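Carbohydrate binding protein, putative, cpb33A (Cellvibrio japonicus, PDB 5FJQ) is a copper-dependent lytic polysaccharide monooxygenase, its catalytic domain alone being present here, important for efficient chitin utilization by the bacterium. Local coordinates at residues Q118-S123 / R152-S157. Numbering follows the deposited sequence.
Sequences QPLRWS and RHIIYS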
loop_
_atom_site.group_PDB
_atom_site.type_symbol
_atom_site.label_atom_id
_atom_site.label_comp_id
_atom_site.label_asym_id
_atom_site.label_seq_id
_atom_site.Cartn_x
_atom_site.Cartn_y
_atom_site.Cartn_z
ATOM N N GLN A 118 15.523 4.521 4.975
ATOM C CA GLN A 118 14.879 4.034 6.194
ATOM C C GLN A 118 13.525 3.438 5.832
ATOM O O GLN A 118 12.876 3.918 4.897
ATOM C CB GLN A 118 14.587 5.203 7.159
ATOM C CG GLN A 118 15.729 6.156 7.406
ATOM C CD GLN A 118 17.004 5.420 7.746
ATOM O OE1 GLN A 118 16.987 4.435 8.491
ATOM N NE2 GLN A 118 18.123 5.882 7.191
ATOM N N PRO A 119 13.051 2.456 6.608
ATOM C CA PRO A 119 11.626 2.104 6.502
ATOM C C PRO A 119 10.656 3.279 6.648
ATOM O O PRO A 119 10.943 4.349 7.235
ATOM C CB PRO A 119 11.440 0.999 7.545
ATOM C CG PRO A 119 12.788 0.337 7.519
ATOM C CD PRO A 119 13.793 1.447 7.385
ATOM N N LEU A 120 9.520 3.060 6.034
ATOM C CA LEU A 120 8.520 4.095 5.772
ATOM C C LEU A 120 7.907 4.485 7.129
ATOM O O LEU A 120 7.607 3.604 7.933
ATOM C CB LEU A 120 7.441 3.487 4.841
ATOM C CG LEU A 120 6.312 4.462 4.433
ATOM C CD1 LEU A 120 6.959 5.607 3.687
ATOM C CD2 LEU A 120 5.280 3.751 3.592
ATOM N N ARG A 121 7.803 5.783 7.399
ATOM C CA ARG A 121 7.223 6.306 8.611
ATOM C C ARG A 121 5.971 7.107 8.277
ATOM O O ARG A 121 5.825 7.621 7.184
ATOM C CB ARG A 121 8.220 7.232 9.356
ATOM C CG ARG A 121 9.532 6.569 9.768
ATOM C CD ARG A 121 10.598 7.625 9.985
ATOM N NE ARG A 121 11.311 7.848 8.711
ATOM C CZ ARG A 121 11.992 8.950 8.395
ATOM N NH1 ARG A 121 12.066 9.958 9.267
ATOM N NH2 ARG A 121 12.599 9.051 7.209
ATOM N N TRP A 122 5.068 7.205 9.245
ATOM C CA TRP A 122 3.929 8.070 9.091
ATOM C C TRP A 122 4.306 9.512 8.698
ATOM O O TRP A 122 3.611 10.125 7.914
ATOM C CB TRP A 122 3.110 8.062 10.350
ATOM C CG TRP A 122 2.403 6.770 10.535
ATOM C CD1 TRP A 122 2.710 5.787 11.437
ATOM C CD2 TRP A 122 1.297 6.300 9.770
ATOM N NE1 TRP A 122 1.826 4.758 11.312
ATOM C CE2 TRP A 122 0.953 5.032 10.281
ATOM C CE3 TRP A 122 0.523 6.852 8.743
ATOM C CZ2 TRP A 122 -0.127 4.269 9.770
ATOM C CZ3 TRP A 122 -0.564 6.088 8.218
ATOM C CH2 TRP A 122 -0.864 4.816 8.734
ATOM N N SER A 123 5.348 10.066 9.333
ATOM C CA SER A 123 5.783 11.427 9.070
ATOM C C SER A 123 6.291 11.618 7.593
ATOM O O SER A 123 6.443 12.735 7.137
ATOM C CB SER A 123 6.855 11.827 10.097
ATOM O OG SER A 123 8.006 11.001 9.959
ATOM N N ARG A 152 12.066 7.725 -7.535
ATOM C CA ARG A 152 11.221 6.665 -7.108
ATOM C C ARG A 152 10.506 7.087 -5.850
ATOM O O ARG A 152 11.083 7.737 -4.986
ATOM C CB ARG A 152 12.149 5.486 -6.784
ATOM C CG ARG A 152 12.451 4.701 -8.025
ATOM C CD ARG A 152 13.475 3.638 -7.709
ATOM N NE ARG A 152 13.273 2.686 -8.780
ATOM C CZ ARG A 152 12.687 1.522 -8.596
ATOM N NH1 ARG A 152 12.356 1.172 -7.340
ATOM N NH2 ARG A 152 12.498 0.703 -9.642
ATOM N N HIS A 153 9.238 6.734 -5.749
ATOM C CA HIS A 153 8.444 7.151 -4.641
ATOM C C HIS A 153 7.600 6.012 -4.120
ATOM O O HIS A 153 7.397 5.011 -4.804
ATOM C CB HIS A 153 7.631 8.411 -5.030
ATOM C CG HIS A 153 8.495 9.630 -5.032
ATOM N ND1 HIS A 153 8.819 10.288 -3.857
ATOM C CD2 HIS A 153 9.242 10.201 -6.006
ATOM C CE1 HIS A 153 9.695 11.244 -4.126
ATOM N NE2 HIS A 153 9.944 11.234 -5.423
ATOM N N ILE A 154 7.151 6.163 -2.871
ATOM C CA ILE A 154 6.218 5.236 -2.319
ATOM C C ILE A 154 4.894 5.938 -2.194
ATOM O O ILE A 154 4.783 7.088 -1.656
ATOM C CB ILE A 154 6.669 4.667 -0.950
ATOM C CG1 ILE A 154 8.048 4.016 -1.069
ATOM C CG2 ILE A 154 5.639 3.676 -0.388
ATOM C CD1 ILE A 154 8.551 3.520 0.297
ATOM N N ILE A 155 3.888 5.213 -2.665
ATOM C CA ILE A 155 2.514 5.596 -2.415
ATOM C C ILE A 155 1.911 4.642 -1.379
ATOM O O ILE A 155 2.100 3.412 -1.457
ATOM C CB ILE A 155 1.665 5.632 -3.685
ATOM C CG1 ILE A 155 2.100 6.858 -4.530
ATOM C CG2 ILE A 155 0.173 5.665 -3.298
ATOM C CD1 ILE A 155 1.698 6.754 -5.951
ATOM N N TYR A 156 1.205 5.227 -0.412
ATOM C CA TYR A 156 0.512 4.462 0.590
ATOM C C TYR A 156 -0.971 4.702 0.400
ATOM O O TYR A 156 -1.432 5.824 0.589
ATOM C CB TYR A 156 0.959 4.968 1.960
ATOM C CG TYR A 156 0.739 3.999 3.080
ATOM C CD1 TYR A 156 1.101 2.660 2.955
ATOM C CD2 TYR A 156 0.145 4.428 4.308
ATOM C CE1 TYR A 156 0.885 1.770 4.020
ATOM C CE2 TYR A 156 -0.054 3.547 5.389
ATOM C CZ TYR A 156 0.330 2.228 5.254
ATOM O OH TYR A 156 0.097 1.389 6.344
ATOM N N SER A 157 -1.703 3.692 -0.091
ATOM C CA SER A 157 -3.164 3.716 0.006
ATOM C C SER A 157 -3.734 3.007 1.224
ATOM O O SER A 157 -3.263 1.915 1.646
ATOM C CB SER A 157 -3.775 3.097 -1.283
ATOM O OG SER A 157 -5.186 3.245 -1.306
#
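Y156 turns one edge of its ring toward the six-membered ring of W122, its CE2 lying 3.7 Å from W122 CH2. The pair is an offset edge-to-face stack, with centroids 5.7 Å apart and planes at 77°. On the indole the touch is shared by the neighbouring atoms CH2 and CZ3, the latter 3.8 Å from Y156 CE2. With CG anti to the backbone N (chi1 -159°), the phenol rises from the strand toward the loop 118-123. Both polar ends are hydrogen-bonded to backbone carbonyls, Y156 OH with L62 O and W122 NE1 with I57 O, so these groups are satisfied while the carbon edges of the rings meet. L120 descends from the same loop and meets the strand through a single methyl: its CD2 lies 4.0 Å from I154 CG2 and a looser 4.4 Å from Y156 CD1. The leucine therefore reaches both strand residues that face the loop, I154 and Y156, whereas I155 between them points to the opposite side of the strand and packs on Y107 and I109. No hydrogen bond joins the two segments, and the contact is apolar and buried. Through L120 and W122 the loop, which connects strands 102-109 and 126-130, packs over I154 and Y156 on one face of strand 152-161, away from the copper bound by H1 and H100. Strand 152-161 runs antiparallel between 102-109 and 169-178; L120 and Y156 also touch C174 of the latter, half of the disulfide to C63, while W122 leans on H53 and D54 of helix 53-56.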